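Local coordinates for extracellular solute-binding protein family 1 (Arthrobacter chlorophenolicus, PDB 4R2F) that binds the disaccharide laminaribiose and, as a solute-binding protein of the SBP type, probably delivers such sugars to a membrane transporter, at residues P349-K352 / S353-E356. Numbering follows the deposited sequence.
Sequences PVFK and SITE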
ATOM      1  N   PRO A 349      -6.306   8.595   6.498  1.00 30.07           N
ATOM      2  CA  PRO A 349      -6.673   9.788   5.712  1.00 28.87           C
ATOM      3  C   PRO A 349      -5.508  10.748   5.512  1.00 30.44           C
ATOM      4  O   PRO A 349      -4.487  10.631   6.183  1.00 32.24           O
ATOM      5  CB  PRO A 349      -7.767  10.458   6.558  1.00 31.26           C
ATOM      6  CG  PRO A 349      -7.562   9.950   7.937  1.00 37.93           C
ATOM      7  CD  PRO A 349      -6.903   8.604   7.847  1.00 34.56           C
ATOM      8  N   VAL A 350      -5.656  11.672   4.563  1.00 30.09           N
ATOM      9  CA  VAL A 350      -4.644  12.711   4.336  1.00 25.17           C
ATOM     10  C   VAL A 350      -5.156  14.100   4.759  1.00 23.14           C
ATOM     11  O   VAL A 350      -4.485  15.120   4.531  1.00 34.31           O
ATOM     12  CB  VAL A 350      -4.176  12.778   2.864  1.00 33.47           C
ATOM     13  CG1 VAL A 350      -3.478  11.474   2.474  1.00 33.69           C
ATOM     14  CG2 VAL A 350      -5.330  13.115   1.920  1.00 34.81           C
ATOM     15  N   PHE A 351      -6.338  14.113   5.357  1.00 29.49           N
ATOM     16  CA  PHE A 351      -6.989  15.341   5.802  1.00 35.22           C
ATOM     17  C   PHE A 351      -7.105  15.354   7.313  1.00 34.82           C
ATOM     18  O   PHE A 351      -7.579  14.400   7.918  1.00 29.84           O
ATOM     19  CB  PHE A 351      -8.376  15.467   5.188  1.00 32.70           C
ATOM     20  CG  PHE A 351      -8.357  15.803   3.723  1.00 35.50           C
ATOM     21  CD1 PHE A 351      -7.837  17.010   3.277  1.00 31.36           C
ATOM     22  CD2 PHE A 351      -8.869  14.920   2.790  1.00 37.90           C
ATOM     23  CE1 PHE A 351      -7.819  17.315   1.925  1.00 39.83           C
ATOM     24  CE2 PHE A 351      -8.847  15.220   1.441  1.00 46.37           C
ATOM     25  CZ  PHE A 351      -8.315  16.419   1.007  1.00 38.25           C
ATOM     26  N   LYS A 352      -6.682  16.466   7.908  1.00 34.65           N
ATOM     27  CA  LYS A 352      -6.656  16.627   9.369  1.00 51.53           C
ATOM     28  C   LYS A 352      -8.022  16.413  10.043  1.00 37.48           C
ATOM     29  O   LYS A 352      -8.111  15.733  11.070  1.00 35.26           O
ATOM     30  CB  LYS A 352      -6.100  18.012   9.728  1.00 46.34           C
ATOM     31  CG  LYS A 352      -5.992  18.243  11.215  1.00 82.95           C
ATOM     32  CD  LYS A 352      -5.003  19.341  11.551  1.00 79.68           C
ATOM     33  CE  LYS A 352      -4.515  19.172  12.981  1.00 97.38           C
ATOM     34  NZ  LYS A 352      -4.185  20.472  13.613  1.00 74.26           N
ATOM     35  N   SER A 353      -9.079  16.974   9.452  1.00 36.05           N
ATOM     36  CA  SER A 353     -10.419  16.834   9.996  1.00 37.52           C
ATOM     37  C   SER A 353     -10.831  15.374  10.083  1.00 39.12           C
ATOM     38  O   SER A 353     -11.505  14.974  11.021  1.00 39.22           O
ATOM     39  CB  SER A 353     -11.438  17.597   9.147  1.00 37.54           C
ATOM     40  OG  SER A 353     -11.379  17.200   7.781  1.00 41.98           O
ATOM     41  N   ILE A 354     -10.443  14.572   9.097  1.00 43.98           N
ATOM     42  CA  ILE A 354     -10.817  13.157   9.107  1.00 43.74           C
ATOM     43  C   ILE A 354     -10.046  12.438  10.212  1.00 37.48           C
ATOM     44  O   ILE A 354     -10.607  11.592  10.908  1.00 43.70           O
ATOM     45  CB  ILE A 354     -10.585  12.480   7.745  1.00 37.78           C
ATOM     46  CG1 ILE A 354     -11.376  13.213   6.665  1.00 38.77           C
ATOM     47  CG2 ILE A 354     -11.035  11.030   7.821  1.00 39.51           C
ATOM     48  CD1 ILE A 354     -11.164  12.732   5.240  1.00 39.35           C
ATOM     49  N   THR A 355      -8.778  12.799  10.403  1.00 31.47           N
ATOM     50  CA  THR A 355      -7.971  12.192  11.486  1.00 36.21           C
ATOM     51  C   THR A 355      -8.466  12.559  12.881  1.00 43.08           C
ATOM     52  O   THR A 355      -8.048  11.950  13.854  1.00 50.26           O
ATOM     53  CB  THR A 355      -6.472  12.602  11.470  1.00 42.98           C
ATOM     54  OG1 THR A 355      -6.343  13.998  11.783  1.00 46.43           O
ATOM     55  CG2 THR A 355      -5.801  12.284  10.141  1.00 47.75           C
ATOM     56  N   GLU A 356      -9.324  13.567  12.973  1.00 48.71           N
ATOM     57  CA  GLU A 356      -9.928  13.982  14.242  1.00 39.24           C
ATOM     58  C   GLU A 356     -11.383  13.557  14.396  1.00 50.37           C
ATOM     59  O   GLU A 356     -12.033  13.865  15.386  1.00 46.67           O
ATOM     60  CB  GLU A 356      -9.831  15.494  14.326  1.00 45.00           C
ATOM     61  CG  GLU A 356      -8.383  15.955  14.404  1.00 47.03           C
ATOM     62  CD  GLU A 356      -8.243  17.463  14.393  1.00 99.74           C
ATOM     63  OE1 GLU A 356      -9.204  18.146  13.977  1.00 49.84           O
ATOM     64  OE2 GLU A 356      -7.172  17.964  14.800  1.00 67.52           O
TER
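F351 and T355 are joined across a short, weakly bonded helical turn by the backbone bond from T355 N to F351 O, at 3.2 Å, nearly straight at 158° and lying in the carbonyl plane, while I354 N makes a weaker, more bent bond to the same oxygen. One residue on, K352 O is gripped by the T355 hydroxyl, OG1 standing 2.6 Å from it, and weakly by E356 N. The threonine can do this because OG1 sits between its own backbone N and carbonyl carbon (chi1 67°), in reach of the carbonyl three residues back; its methyl CG2 is left to meet P349 CG at 3.7 Å. In this solute-binding fold the short strand 348-349 pairs antiparallel with the long strand 145-161, and V350 and F351 carry the chain from it into the turn, an example of a strand-to-helix connection closed by local bonds. On the buried side, I354 lays CG2 against the proline ring, 3.5 Å from P349 CB, and sends CD1 to the edge of the F351 ring, near its plane; W340 of helix 337-341 also touches both P349 and I354. The F351 ring is stacked with F132, and neighbouring D131 accepts a hydrogen bond from S353 OG. Toward solvent, the aliphatic part of K352 runs past the E356 carboxylate, with CE 3.4 Å from OE2, yet NZ stays 4.1 Å from that oxygen, too far for a salt bridge, though the opposite charges may still attract weakly.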